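Local coordinates for protein serine protease inhibitor 4, isoform B (Drosophila melanogaster, PDB 4P0F) that probably inhibits serine-type and cysteine-type endopeptidases as a member of the serpin family, and is seen here in its cleaved form, at residues N20-L25 and I34-F39; A220-Y225 and S231-L236; A320-N325 and T329-A334; T361-H366 and L372-V377. All blocks are in the same frame, centred on the assembly; numbering follows the deposited sequence.

Overall arrangement
All four contacts are buried within the serpin fold. Contacts 2 and 4 belong to one beta layer: strands 230-237 and 360-366 are neighbours, so L233 N meets V363 O at 2.8 Å, and the two contact centres are about 9 Å apart. Contact 1 continues that layer through strand 35-36, its centre also about 9 Å from that of contact 4. Contact 3 lies in the other large sheet, with the inserted reactive loop as its strand 328-341; its centre is about 10 Å from that of contact 4, and the F373 ring packs on A331 and A333. Y225 OH joins contact 2 to contact 3 through T329 OG1, 2.7 Å away.

Contact 1 (N20-L25 and I34-F39); sequences NVYGKL and IVFSPF
Helix 6-28 packs against the short strand 35-36 and the turn into helix 38-49, an interface at the heart of the serpin fold in which F36 meets V21, Y22 and L25. The phenyl ring does most of the touching. Its CG stands between the backbone N and the carbonyl carbon (chi1 71°), which brings the ring to the helix. L25 CD1 lies over one face, 4.1 Å from the ring centroid and displaced toward the rim, a CH-pi contact. The far end of the ring reaches the preceding turn of the helix: V21 CG1 comes obliquely to F36 CE2 at 3.6 Å, and the Y22 side chain crosses F36 at about a right angle, with its CB 3.9 Å from F36 CZ. The ring thus fits between residues one helical turn apart. I34 adds a smaller patch at the end of the segment, where its CD1 rests 3.7 Å from L25 O and 4.1 Å from L25 CB. The interface between the segments is apolar packing; the Y22 hydroxyl turns to T361 OG1 and lies doubtfully close to S376 OG. S37, at the N-cap of helix 38-49, turns its OG to S40 N and to L372 O, and its backbone N donates to H318 NE2, a setting consistent with the shutter region of serpins. Around the contact, segment 34-39 pairs with strand 370-377 through I34 with S376 and F36 with W374. V35 faces away from helix 6-28, and its side chain touches A320 and I322 of strand 311-324, while helix 283-288 brings V285 against L25.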
loop_
_atom_site.group_PDB
_atom_site.type_symbol
_atom_site.label_atom_id
_atom_site.label_comp_id
_atom_site.label_asym_id
_atom_site.label_seq_id
_atom_site.Cartn_x
_atom_site.Cartn_y
_atom_site.Cartn_z
ATOM N N ASN A 20 10.264 -5.197 1.992
ATOM C CA ASN A 20 10.449 -6.334 1.095
ATOM C C ASN A 20 9.797 -6.068 -0.264
ATOM O O ASN A 20 10.418 -6.267 -1.313
ATOM C CB ASN A 20 9.872 -7.614 1.705
ATOM C CG ASN A 20 10.662 -8.113 2.906
ATOM O OD1 ASN A 20 11.756 -7.632 3.208
ATOM N ND2 ASN A 20 10.122 -9.127 3.568
ATOM N N VAL A 21 8.548 -5.613 -0.238
ATOM C CA VAL A 21 7.802 -5.327 -1.468
ATOM C C VAL A 21 8.438 -4.157 -2.233
ATOM O O VAL A 21 8.622 -4.221 -3.454
ATOM C CB VAL A 21 6.323 -5.022 -1.151
ATOM C CG1 VAL A 21 5.602 -4.481 -2.380
ATOM C CG2 VAL A 21 5.624 -6.285 -0.638
ATOM N N TYR A 22 8.787 -3.105 -1.498
ATOM C CA TYR A 22 9.412 -1.913 -2.078
ATOM C C TYR A 22 10.677 -2.314 -2.835
ATOM O O TYR A 22 10.913 -1.875 -3.965
ATOM C CB TYR A 22 9.704 -0.909 -0.956
ATOM C CG TYR A 22 10.318 0.428 -1.323
ATOM C CD1 TYR A 22 9.819 1.202 -2.363
ATOM C CD2 TYR A 22 11.358 0.947 -0.559
ATOM C CE1 TYR A 22 10.378 2.439 -2.659
ATOM C CE2 TYR A 22 11.920 2.174 -0.844
ATOM C CZ TYR A 22 11.430 2.918 -1.889
ATOM O OH TYR A 22 12.021 4.136 -2.141
ATOM N N GLY A 23 11.478 -3.184 -2.227
ATOM C CA GLY A 23 12.684 -3.653 -2.871
ATOM C C GLY A 23 12.425 -4.400 -4.164
ATOM O O GLY A 23 13.123 -4.182 -5.150
ATOM N N LYS A 24 11.435 -5.291 -4.169
ATOM C CA LYS A 24 11.107 -6.041 -5.376
ATOM C C LYS A 24 10.465 -5.152 -6.448
ATOM O O LYS A 24 10.671 -5.373 -7.633
ATOM C CB LYS A 24 10.172 -7.214 -5.049
ATOM C CG LYS A 24 10.765 -8.250 -4.095
ATOM C CD LYS A 24 12.150 -8.712 -4.510
ATOM C CE LYS A 24 12.665 -9.769 -3.539
ATOM N NZ LYS A 24 14.069 -10.136 -3.799
ATOM N N LEU A 25 9.682 -4.159 -6.034
ATOM C CA LEU A 25 9.047 -3.256 -6.993
ATOM C C LEU A 25 10.070 -2.329 -7.627
ATOM O O LEU A 25 10.014 -2.060 -8.822
ATOM C CB LEU A 25 7.957 -2.423 -6.326
ATOM C CG LEU A 25 6.660 -3.136 -5.958
ATOM C CD1 LEU A 25 5.739 -2.206 -5.180
ATOM C CD2 LEU A 25 5.948 -3.665 -7.208
ATOM N N ILE A 34 7.322 5.081 -7.692
ATOM C CA ILE A 34 6.514 4.047 -7.086
ATOM C C ILE A 34 5.682 4.602 -5.937
ATOM O O ILE A 34 6.170 5.384 -5.135
ATOM C CB ILE A 34 7.426 2.907 -6.592
ATOM C CG1 ILE A 34 8.109 2.251 -7.797
ATOM C CG2 ILE A 34 6.640 1.873 -5.783
ATOM C CD1 ILE A 34 9.219 1.293 -7.433
ATOM N N VAL A 35 4.415 4.205 -5.871
ATOM C CA VAL A 35 3.614 4.421 -4.672
ATOM C C VAL A 35 2.733 3.205 -4.500
ATOM O O VAL A 35 2.220 2.679 -5.478
ATOM C CB VAL A 35 2.765 5.726 -4.729
ATOM C CG1 VAL A 35 1.864 5.772 -5.959
ATOM C CG2 VAL A 35 1.947 5.890 -3.452
ATOM N N PHE A 36 2.602 2.734 -3.269
ATOM C CA PHE A 36 1.774 1.571 -2.990
ATOM C C PHE A 36 1.349 1.578 -1.533
ATOM O O PHE A 36 1.919 2.300 -0.713
ATOM C CB PHE A 36 2.508 0.260 -3.351
ATOM C CG PHE A 36 3.659 -0.108 -2.424
ATOM C CD1 PHE A 36 4.885 0.512 -2.527
ATOM C CD2 PHE A 36 3.510 -1.123 -1.491
ATOM C CE1 PHE A 36 5.941 0.150 -1.691
ATOM C CE2 PHE A 36 4.554 -1.485 -0.650
ATOM C CZ PHE A 36 5.769 -0.844 -0.752
ATOM N N SER A 37 0.305 0.807 -1.228
ATOM C CA SER A 37 -0.129 0.615 0.145
ATOM C C SER A 37 0.220 -0.788 0.603
ATOM O O SER A 37 -0.452 -1.753 0.214
ATOM C CB SER A 37 -1.626 0.839 0.295
ATOM O OG SER A 37 -2.042 0.510 1.610
ATOM N N PRO A 38 1.271 -0.918 1.421
ATOM C CA PRO A 38 1.595 -2.268 1.905
ATOM C C PRO A 38 0.482 -2.841 2.773
ATOM O O PRO A 38 0.239 -4.060 2.745
ATOM C CB PRO A 38 2.893 -2.063 2.693
ATOM C CG PRO A 38 2.974 -0.628 2.996
ATOM C CD PRO A 38 2.231 0.092 1.908
ATOM N N PHE A 39 -0.211 -1.977 3.507
ATOM C CA PHE A 39 -1.306 -2.417 4.360
ATOM C C PHE A 39 -2.410 -3.066 3.529
ATOM O O PHE A 39 -2.980 -4.095 3.923
ATOM C CB PHE A 39 -1.891 -1.260 5.163
ATOM C CG PHE A 39 -3.020 -1.677 6.060
ATOM C CD1 PHE A 39 -4.321 -1.698 5.593
ATOM C CD2 PHE A 39 -2.777 -2.096 7.356
ATOM C CE1 PHE A 39 -5.361 -2.115 6.409
ATOM C CE2 PHE A 39 -3.816 -2.508 8.175
ATOM C CZ PHE A 39 -5.112 -2.515 7.693
#

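Contact 2 (A220-Y225 and S231-L236); sequences ALELPY and SMLIVL
With CG anti to its carbonyl carbon (chi1 -62°), Y225 swings its ring back along the neighbouring strand, while M232 extends from its own backbone and bends only at the end (chi3 -67°), and the two meet where Y225 OH lies 3.3 Å from M232 CE. That hydroxyl has its polar partner in T329 OG1. Strands 218-224 and 230-237 form an antiparallel hairpin of serpin sheet B, with two hydrogen-bonded pairs here. I234 N reaches L221 O at 2.8 Å, almost head-on to the carbonyl, whereas both bonds of the L223-M232 pair come in about 30° out of the carbonyl plane. On the face that L221 and M232 share, L223 CD1 and I234 CD1 touch at 4.0 Å. E222 projects from the other side, beside S231 and L233. Its CG packs 4.0 Å from L233 CD1, and S231 OG lies 3.1 Å from E222 CD, too badly angled to bond either carboxylate oxygen. Replacing E222 with an alanine would probably open a gap beside S231 OG and L233 CD1 and leave R209 without its weak, long ion-pair partner. Outside the hairpin, S231 and L233 bond through their backbones to V365 and V363.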
loop_
_atom_site.group_PDB
_atom_site.type_symbol
_atom_site.label_atom_id
_atom_site.label_comp_id
_atom_site.label_asym_id
_atom_site.label_seq_id
_atom_site.Cartn_x
_atom_site.Cartn_y
_atom_site.Cartn_z
ATOM N N ALA A 220 16.026 12.533 7.888
ATOM C CA ALA A 220 14.600 12.282 7.829
ATOM C C ALA A 220 13.818 13.357 8.552
ATOM O O ALA A 220 14.325 14.004 9.463
ATOM C CB ALA A 220 14.271 10.912 8.411
ATOM N N LEU A 221 12.566 13.508 8.136
ATOM C CA LEU A 221 11.657 14.512 8.658
ATOM C C LEU A 221 10.265 13.902 8.665
ATOM O O LEU A 221 9.915 13.121 7.771
ATOM C CB LEU A 221 11.698 15.795 7.796
ATOM C CG LEU A 221 11.085 17.083 8.348
ATOM C CD1 LEU A 221 11.969 17.678 9.424
ATOM C CD2 LEU A 221 10.877 18.084 7.224
ATOM N N GLU A 222 9.494 14.214 9.699
ATOM C CA GLU A 222 8.097 13.811 9.770
ATOM C C GLU A 222 7.185 15.030 9.773
ATOM O O GLU A 222 7.373 15.954 10.562
ATOM C CB GLU A 222 7.835 12.981 11.018
ATOM C CG GLU A 222 7.395 11.589 10.710
ATOM C CD GLU A 222 7.172 10.754 11.949
ATOM O OE1 GLU A 222 6.898 11.322 13.034
ATOM O OE2 GLU A 222 7.277 9.525 11.822
ATOM N N LEU A 223 6.198 15.007 8.889
ATOM C CA LEU A 223 5.212 16.067 8.774
ATOM C C LEU A 223 3.870 15.540 9.277
ATOM O O LEU A 223 3.271 14.672 8.636
ATOM C CB LEU A 223 5.102 16.538 7.324
ATOM C CG LEU A 223 6.401 16.977 6.646
ATOM C CD1 LEU A 223 6.145 17.430 5.218
ATOM C CD2 LEU A 223 7.079 18.086 7.439
ATOM N N PRO A 224 3.398 16.042 10.428
ATOM C CA PRO A 224 2.161 15.501 10.999
ATOM C C PRO A 224 0.892 16.047 10.352
ATOM O O PRO A 224 0.875 17.166 9.859
ATOM C CB PRO A 224 2.248 15.922 12.469
ATOM C CG PRO A 224 3.049 17.168 12.445
ATOM C CD PRO A 224 4.060 16.979 11.349
ATOM N N TYR A 225 -0.163 15.235 10.362
ATOM C CA TYR A 225 -1.498 15.663 9.944
ATOM C C TYR A 225 -2.327 16.028 11.171
ATOM O O TYR A 225 -2.219 15.374 12.204
ATOM C CB TYR A 225 -2.188 14.543 9.143
ATOM C CG TYR A 225 -1.434 14.210 7.886
ATOM C CD1 TYR A 225 -1.568 14.998 6.756
ATOM C CD2 TYR A 225 -0.575 13.127 7.834
ATOM C CE1 TYR A 225 -0.861 14.723 5.608
ATOM C CE2 TYR A 225 0.138 12.833 6.682
ATOM C CZ TYR A 225 -0.023 13.637 5.571
ATOM O OH TYR A 225 0.679 13.372 4.428
ATOM N N SER A 231 1.407 10.699 10.062
ATOM C CA SER A 231 2.400 11.643 9.565
ATOM C C SER A 231 3.038 11.122 8.279
ATOM O O SER A 231 2.971 9.925 7.971
ATOM C CB SER A 231 3.482 11.923 10.618
ATOM O OG SER A 231 4.337 10.808 10.817
ATOM N N MET A 232 3.646 12.046 7.534
ATOM C CA MET A 232 4.430 11.711 6.355
ATOM C C MET A 232 5.897 11.786 6.712
ATOM O O MET A 232 6.426 12.852 7.014
ATOM C CB MET A 232 4.137 12.654 5.180
ATOM C CG MET A 232 4.945 12.310 3.925
ATOM S SD MET A 232 4.569 13.323 2.472
ATOM C CE MET A 232 2.914 12.830 2.120
ATOM N N LEU A 233 6.542 10.634 6.649
ATOM C CA LEU A 233 7.969 10.512 6.871
ATOM C C LEU A 233 8.681 10.636 5.546
ATOM O O LEU A 233 8.331 9.945 4.596
ATOM C CB LEU A 233 8.289 9.161 7.512
ATOM C CG LEU A 233 9.770 8.823 7.686
ATOM C CD1 LEU A 233 10.388 9.668 8.789
ATOM C CD2 LEU A 233 9.907 7.334 7.972
ATOM N N ILE A 234 9.650 11.544 5.478
ATOM C CA ILE A 234 10.481 11.713 4.288
ATOM C C ILE A 234 11.901 11.311 4.651
ATOM O O ILE A 234 12.431 11.797 5.643
ATOM C CB ILE A 234 10.467 13.174 3.784
ATOM C CG1 ILE A 234 9.030 13.628 3.511
ATOM C CG2 ILE A 234 11.300 13.316 2.527
ATOM C CD1 ILE A 234 8.865 15.120 3.468
ATOM N N VAL A 235 12.502 10.416 3.869
ATOM C CA VAL A 235 13.896 10.041 4.075
ATOM C C VAL A 235 14.668 10.456 2.840
ATOM O O VAL A 235 14.417 9.987 1.736
ATOM C CB VAL A 235 14.070 8.541 4.348
ATOM C CG1 VAL A 235 15.471 8.275 4.862
ATOM C CG2 VAL A 235 13.031 8.066 5.354
ATOM N N LEU A 236 15.609 11.365 3.060
ATOM C CA LEU A 236 16.315 12.082 2.014
ATOM C C LEU A 236 17.798 11.709 2.014
ATOM O O LEU A 236 18.504 11.992 2.987
ATOM C CB LEU A 236 16.157 13.587 2.238
ATOM C CG LEU A 236 16.774 14.524 1.218
ATOM C CD1 LEU A 236 16.094 14.399 -0.135
ATOM C CD2 LEU A 236 16.679 15.973 1.739
#

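Contact 3 (A320-N325 and T329-A334); sequences AFIEVN and TEAAAA
The carbonyl oxygen of E330 is held by E323 N at 2.9 Å, nearly along the C=O axis, and receives the CA-H of I322 from 3.4 Å. The reverse bond, E330 N to E323 O, completes the pair; F321 and A332 form the next. On the face shared with F321 and A332 the two glutamates lean together. E323 doubles back, bent at chi2 (82°), so that its CG lies 3.8 Å from E330 CB. Their carboxylates stand nearly perpendicular, and one water donates to both E323 OE2 (3.1 Å) and E330 OE1 (2.5 Å, short), probably easing the two like charges. E330 OE2 is taken by H170 and N145, and OE1 has a weak, long ion pair with K172. On the opposite face the packing is largely apolar: I322 CG1 meets T329 CG2 at 3.8 Å, and A320 CB meets A333 CB at the same distance, while T329 OG1 bonds Y225 OH. A331 to A334 correspond to the reactive-loop hinge, which in a cleaved serpin enters sheet A as an extra strand. Accordingly, strand 328-341 runs between strands 311-324 and 161-174, with T329 and A331 bonded to G173 and F171 and A331 on L364 of strand 360-366.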
loop_
_atom_site.group_PDB
_atom_site.type_symbol
_atom_site.label_atom_id
_atom_site.label_comp_id
_atom_site.label_asym_id
_atom_site.label_seq_id
_atom_site.Cartn_x
_atom_site.Cartn_y
_atom_site.Cartn_z
ATOM N N ALA A 320 -2.354 2.505 -6.901
ATOM C CA ALA A 320 -2.251 3.516 -5.858
ATOM C C ALA A 320 -2.045 4.915 -6.451
ATOM O O ALA A 320 -1.608 5.076 -7.594
ATOM C CB ALA A 320 -1.133 3.166 -4.902
ATOM N N PHE A 321 -2.423 5.907 -5.652
ATOM C CA PHE A 321 -2.406 7.315 -6.041
ATOM C C PHE A 321 -2.039 8.149 -4.829
ATOM O O PHE A 321 -2.468 7.841 -3.723
ATOM C CB PHE A 321 -3.774 7.748 -6.574
ATOM C CG PHE A 321 -3.900 9.232 -6.795
ATOM C CD1 PHE A 321 -4.321 10.067 -5.771
ATOM C CD2 PHE A 321 -3.571 9.789 -8.010
ATOM C CE1 PHE A 321 -4.418 11.431 -5.968
ATOM C CE2 PHE A 321 -3.665 11.159 -8.211
ATOM C CZ PHE A 321 -4.097 11.970 -7.192
ATOM N N ILE A 322 -1.265 9.212 -5.039
ATOM C CA ILE A 322 -0.994 10.166 -3.972
ATOM C C ILE A 322 -0.833 11.564 -4.573
ATOM O O ILE A 322 -0.309 11.716 -5.674
ATOM C CB ILE A 322 0.267 9.774 -3.158
ATOM C CG1 ILE A 322 0.444 10.706 -1.952
ATOM C CG2 ILE A 322 1.508 9.789 -4.031
ATOM C CD1 ILE A 322 1.396 10.136 -0.879
ATOM N N GLU A 323 -1.341 12.566 -3.864
ATOM C CA GLU A 323 -1.093 13.971 -4.194
ATOM C C GLU A 323 -0.677 14.665 -2.917
ATOM O O GLU A 323 -1.297 14.481 -1.875
ATOM C CB GLU A 323 -2.332 14.644 -4.804
ATOM C CG GLU A 323 -3.491 14.859 -3.827
ATOM C CD GLU A 323 -3.342 16.111 -2.959
ATOM O OE1 GLU A 323 -2.474 16.959 -3.254
ATOM O OE2 GLU A 323 -4.090 16.233 -1.965
ATOM N N VAL A 324 0.391 15.454 -3.012
ATOM C CA VAL A 324 0.936 16.197 -1.893
ATOM C C VAL A 324 0.974 17.679 -2.271
ATOM O O VAL A 324 1.596 18.041 -3.264
ATOM C CB VAL A 324 2.350 15.712 -1.546
ATOM C CG1 VAL A 324 2.969 16.553 -0.417
ATOM C CG2 VAL A 324 2.315 14.245 -1.169
ATOM N N ASN A 325 0.300 18.520 -1.493
ATOM C CA ASN A 325 0.268 19.958 -1.775
ATOM C C ASN A 325 0.291 20.785 -0.499
ATOM O O ASN A 325 0.618 20.281 0.573
ATOM C CB ASN A 325 -0.957 20.310 -2.632
ATOM C CG ASN A 325 -2.279 20.109 -1.910
ATOM O OD1 ASN A 325 -2.326 19.850 -0.712
ATOM N ND2 ASN A 325 -3.376 20.230 -2.658
ATOM N N THR A 329 -2.368 15.994 2.158
ATOM C CA THR A 329 -2.121 14.846 1.308
ATOM C C THR A 329 -3.416 14.085 1.110
ATOM O O THR A 329 -4.210 13.953 2.040
ATOM C CB THR A 329 -1.068 13.906 1.928
ATOM O OG1 THR A 329 0.159 14.622 2.074
ATOM C CG2 THR A 329 -0.839 12.668 1.058
ATOM N N GLU A 330 -3.636 13.627 -0.113
ATOM C CA GLU A 330 -4.690 12.662 -0.378
ATOM C C GLU A 330 -4.059 11.470 -1.057
ATOM O O GLU A 330 -3.262 11.621 -1.980
ATOM C CB GLU A 330 -5.813 13.250 -1.241
ATOM C CG GLU A 330 -6.954 12.262 -1.432
ATOM C CD GLU A 330 -8.210 12.856 -2.055
ATOM O OE1 GLU A 330 -8.157 13.992 -2.575
ATOM O OE2 GLU A 330 -9.262 12.168 -2.019
ATOM N N ALA A 331 -4.398 10.280 -0.571
ATOM C CA ALA A 331 -3.843 9.052 -1.111
ATOM C C ALA A 331 -4.906 7.981 -1.117
ATOM O O ALA A 331 -5.819 8.000 -0.299
ATOM C CB ALA A 331 -2.646 8.595 -0.304
ATOM N N ALA A 332 -4.782 7.051 -2.057
ATOM C CA ALA A 332 -5.709 5.945 -2.141
ATOM C C ALA A 332 -5.016 4.762 -2.778
ATOM O O ALA A 332 -4.063 4.921 -3.533
ATOM C CB ALA A 332 -6.943 6.328 -2.943
ATOM N N ALA A 333 -5.511 3.572 -2.475
ATOM C CA ALA A 333 -5.007 2.378 -3.114
ATOM C C ALA A 333 -6.063 1.294 -3.043
ATOM O O ALA A 333 -6.977 1.361 -2.226
ATOM C CB ALA A 333 -3.722 1.906 -2.450
ATOM N N ALA A 334 -5.917 0.291 -3.895
ATOM C CA ALA A 334 -6.732 -0.907 -3.782
ATOM C C ALA A 334 -5.949 -2.095 -4.288
ATOM O O ALA A 334 -5.073 -1.956 -5.142
ATOM C CB ALA A 334 -8.054 -0.754 -4.550
HETATM O O HOH W 1 -7.083 16.265 -2.576
#

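Contact 4 (T361-H366 and L372-V377); sequences TYVLVH and LFWGSV
Hydrogen bonds first: G375 O takes T361 OG1 and Y362 N, each at 2.9 Å, from opposite faces of its carbonyl plane, so the threonine hydroxyl, which also bonds Y22 OH, reinforces the ordinary strand pairing. G375 N returns a bond to Y362 O. Further along, L364 N bonds F373 O while L364 O accepts from L372 N at 2.8 Å, and with L372 and F373 both set against one residue this is a classic beta bulge. A water joins Y362 OH to S376 O, lying in the plane of the tyrosine ring at its edge.

Ring contacts come next. Y362 folds its ring back over the other strand (chi1 62°) and covers G375, whose CA stands 3.8 Å from the ring centroid. On the reverse face of the sheet, V363 CG2 sits squarely over the six-membered ring of W374, 3.7 Å from its centroid and only 10° off the normal. With its CG anti to the backbone N (chi1 -162°), W374 lays the indole across the valine. An alanine in place of W374 would probably leave V363 CG2 without its aromatic cover and open a gap beside Y22, whose ring also meets the indole.

Apolar packing finishes the set: L364 CD1 touches F373 CD1 at 3.7 Å, and Y362 CE2 meets V377 CG2 at 3.9 Å. The antiparallel hairpin of strands 360-366 and 370-377 is therefore held by backbone bonds and one from the T361 hydroxyl inside a buried apolar setting, where G375 O is satisfied by two donors and Y362 OH and S376 O share a water.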
loop_
_atom_site.group_PDB
_atom_site.type_symbol
_atom_site.label_atom_id
_atom_site.label_comp_id
_atom_site.label_asym_id
_atom_site.label_seq_id
_atom_site.Cartn_x
_atom_site.Cartn_y
_atom_site.Cartn_z
ATOM N N THR A 361 12.570 8.951 -0.567
ATOM C CA THR A 361 11.541 7.973 -0.272
ATOM C C THR A 361 10.654 8.548 0.827
ATOM O O THR A 361 11.058 9.447 1.573
ATOM C CB THR A 361 12.148 6.595 0.123
ATOM O OG1 THR A 361 11.094 5.657 0.379
ATOM C CG2 THR A 361 12.990 6.707 1.333
ATOM N N TYR A 362 9.416 8.080 0.882
ATOM C CA TYR A 362 8.465 8.599 1.851
ATOM C C TYR A 362 7.519 7.489 2.305
ATOM O O TYR A 362 7.299 6.497 1.600
ATOM C CB TYR A 362 7.675 9.788 1.272
ATOM C CG TYR A 362 6.840 9.433 0.068
ATOM C CD1 TYR A 362 5.572 8.893 0.223
ATOM C CD2 TYR A 362 7.331 9.599 -1.217
ATOM C CE1 TYR A 362 4.807 8.548 -0.867
ATOM C CE2 TYR A 362 6.569 9.251 -2.321
ATOM C CZ TYR A 362 5.308 8.724 -2.137
ATOM O OH TYR A 362 4.549 8.364 -3.227
ATOM N N VAL A 363 6.988 7.669 3.504
ATOM C CA VAL A 363 6.077 6.726 4.132
ATOM C C VAL A 363 4.983 7.499 4.844
ATOM O O VAL A 363 5.259 8.456 5.560
ATOM C CB VAL A 363 6.796 5.828 5.159
ATOM C CG1 VAL A 363 5.878 4.672 5.589
ATOM C CG2 VAL A 363 8.097 5.298 4.595
ATOM N N LEU A 364 3.733 7.109 4.620
ATOM C CA LEU A 364 2.621 7.607 5.427
ATOM C C LEU A 364 2.439 6.625 6.576
ATOM O O LEU A 364 2.074 5.458 6.360
ATOM C CB LEU A 364 1.335 7.735 4.600
ATOM C CG LEU A 364 1.355 8.759 3.464
ATOM C CD1 LEU A 364 -0.006 8.862 2.780
ATOM C CD2 LEU A 364 1.763 10.119 3.984
ATOM N N VAL A 365 2.738 7.088 7.785
ATOM C CA VAL A 365 2.886 6.208 8.938
ATOM C C VAL A 365 1.912 6.562 10.042
ATOM O O VAL A 365 1.721 7.732 10.377
ATOM C CB VAL A 365 4.327 6.260 9.511
ATOM C CG1 VAL A 365 5.310 5.704 8.523
ATOM C CG2 VAL A 365 4.726 7.667 9.865
ATOM N N HIS A 366 1.284 5.534 10.598
ATOM C CA HIS A 366 0.484 5.686 11.802
ATOM C C HIS A 366 1.359 5.382 13.006
ATOM O O HIS A 366 1.972 4.308 13.087
ATOM C CB HIS A 366 -0.739 4.771 11.776
ATOM C CG HIS A 366 -1.402 4.620 13.110
ATOM N ND1 HIS A 366 -2.540 5.313 13.461
ATOM C CD2 HIS A 366 -1.079 3.860 14.184
ATOM C CE1 HIS A 366 -2.893 4.983 14.691
ATOM N NE2 HIS A 366 -2.023 4.103 15.152
ATOM N N LEU A 372 1.066 2.868 6.019
ATOM C CA LEU A 372 -0.159 2.736 5.224
ATOM C C LEU A 372 0.133 2.909 3.743
ATOM O O LEU A 372 -0.460 2.231 2.901
ATOM C CB LEU A 372 -1.206 3.754 5.680
ATOM C CG LEU A 372 -1.746 3.540 7.093
ATOM C CD1 LEU A 372 -2.655 4.684 7.503
ATOM C CD2 LEU A 372 -2.465 2.197 7.212
ATOM N N PHE A 373 1.053 3.820 3.438
ATOM C CA PHE A 373 1.525 4.064 2.081
ATOM C C PHE A 373 3.044 4.206 2.114
ATOM O O PHE A 373 3.620 4.667 3.111
ATOM C CB PHE A 373 0.901 5.328 1.466
ATOM C CG PHE A 373 -0.567 5.224 1.217
ATOM C CD1 PHE A 373 -1.469 5.494 2.223
ATOM C CD2 PHE A 373 -1.047 4.858 -0.024
ATOM C CE1 PHE A 373 -2.825 5.403 2.003
ATOM C CE2 PHE A 373 -2.404 4.768 -0.245
ATOM C CZ PHE A 373 -3.283 5.025 0.773
ATOM N N TRP A 374 3.671 3.837 1.012
ATOM C CA TRP A 374 5.116 3.868 0.868
ATOM C C TRP A 374 5.429 4.235 -0.574
ATOM O O TRP A 374 4.784 3.735 -1.500
ATOM C CB TRP A 374 5.700 2.505 1.231
ATOM C CG TRP A 374 7.152 2.480 1.543
ATOM C CD1 TRP A 374 8.173 2.831 0.715
ATOM C CD2 TRP A 374 7.762 2.044 2.771
ATOM N NE1 TRP A 374 9.378 2.664 1.354
ATOM C CE2 TRP A 374 9.152 2.178 2.614
ATOM C CE3 TRP A 374 7.265 1.562 3.984
ATOM C CZ2 TRP A 374 10.051 1.851 3.628
ATOM C CZ3 TRP A 374 8.153 1.236 4.983
ATOM C CH2 TRP A 374 9.529 1.382 4.803
ATOM N N GLY A 375 6.408 5.108 -0.786
ATOM C CA GLY A 375 6.745 5.468 -2.146
ATOM C C GLY A 375 8.093 6.118 -2.335
ATOM O O GLY A 375 8.851 6.321 -1.386
ATOM N N SER A 376 8.371 6.412 -3.600
ATOM C CA SER A 376 9.589 7.061 -4.056
ATOM C C SER A 376 9.263 8.214 -4.980
ATOM O O SER A 376 8.339 8.124 -5.781
ATOM C CB SER A 376 10.473 6.085 -4.833
ATOM O OG SER A 376 11.068 5.127 -3.999
ATOM N N VAL A 377 10.048 9.279 -4.883
ATOM C CA VAL A 377 10.057 10.314 -5.908
ATOM C C VAL A 377 11.416 10.261 -6.568
ATOM O O VAL A 377 12.424 10.587 -5.945
ATOM C CB VAL A 377 9.784 11.709 -5.336
ATOM C CG1 VAL A 377 9.856 12.754 -6.447
ATOM C CG2 VAL A 377 8.414 11.750 -4.676
HETATM O O HOH W 2 5.731 8.291 -5.550
#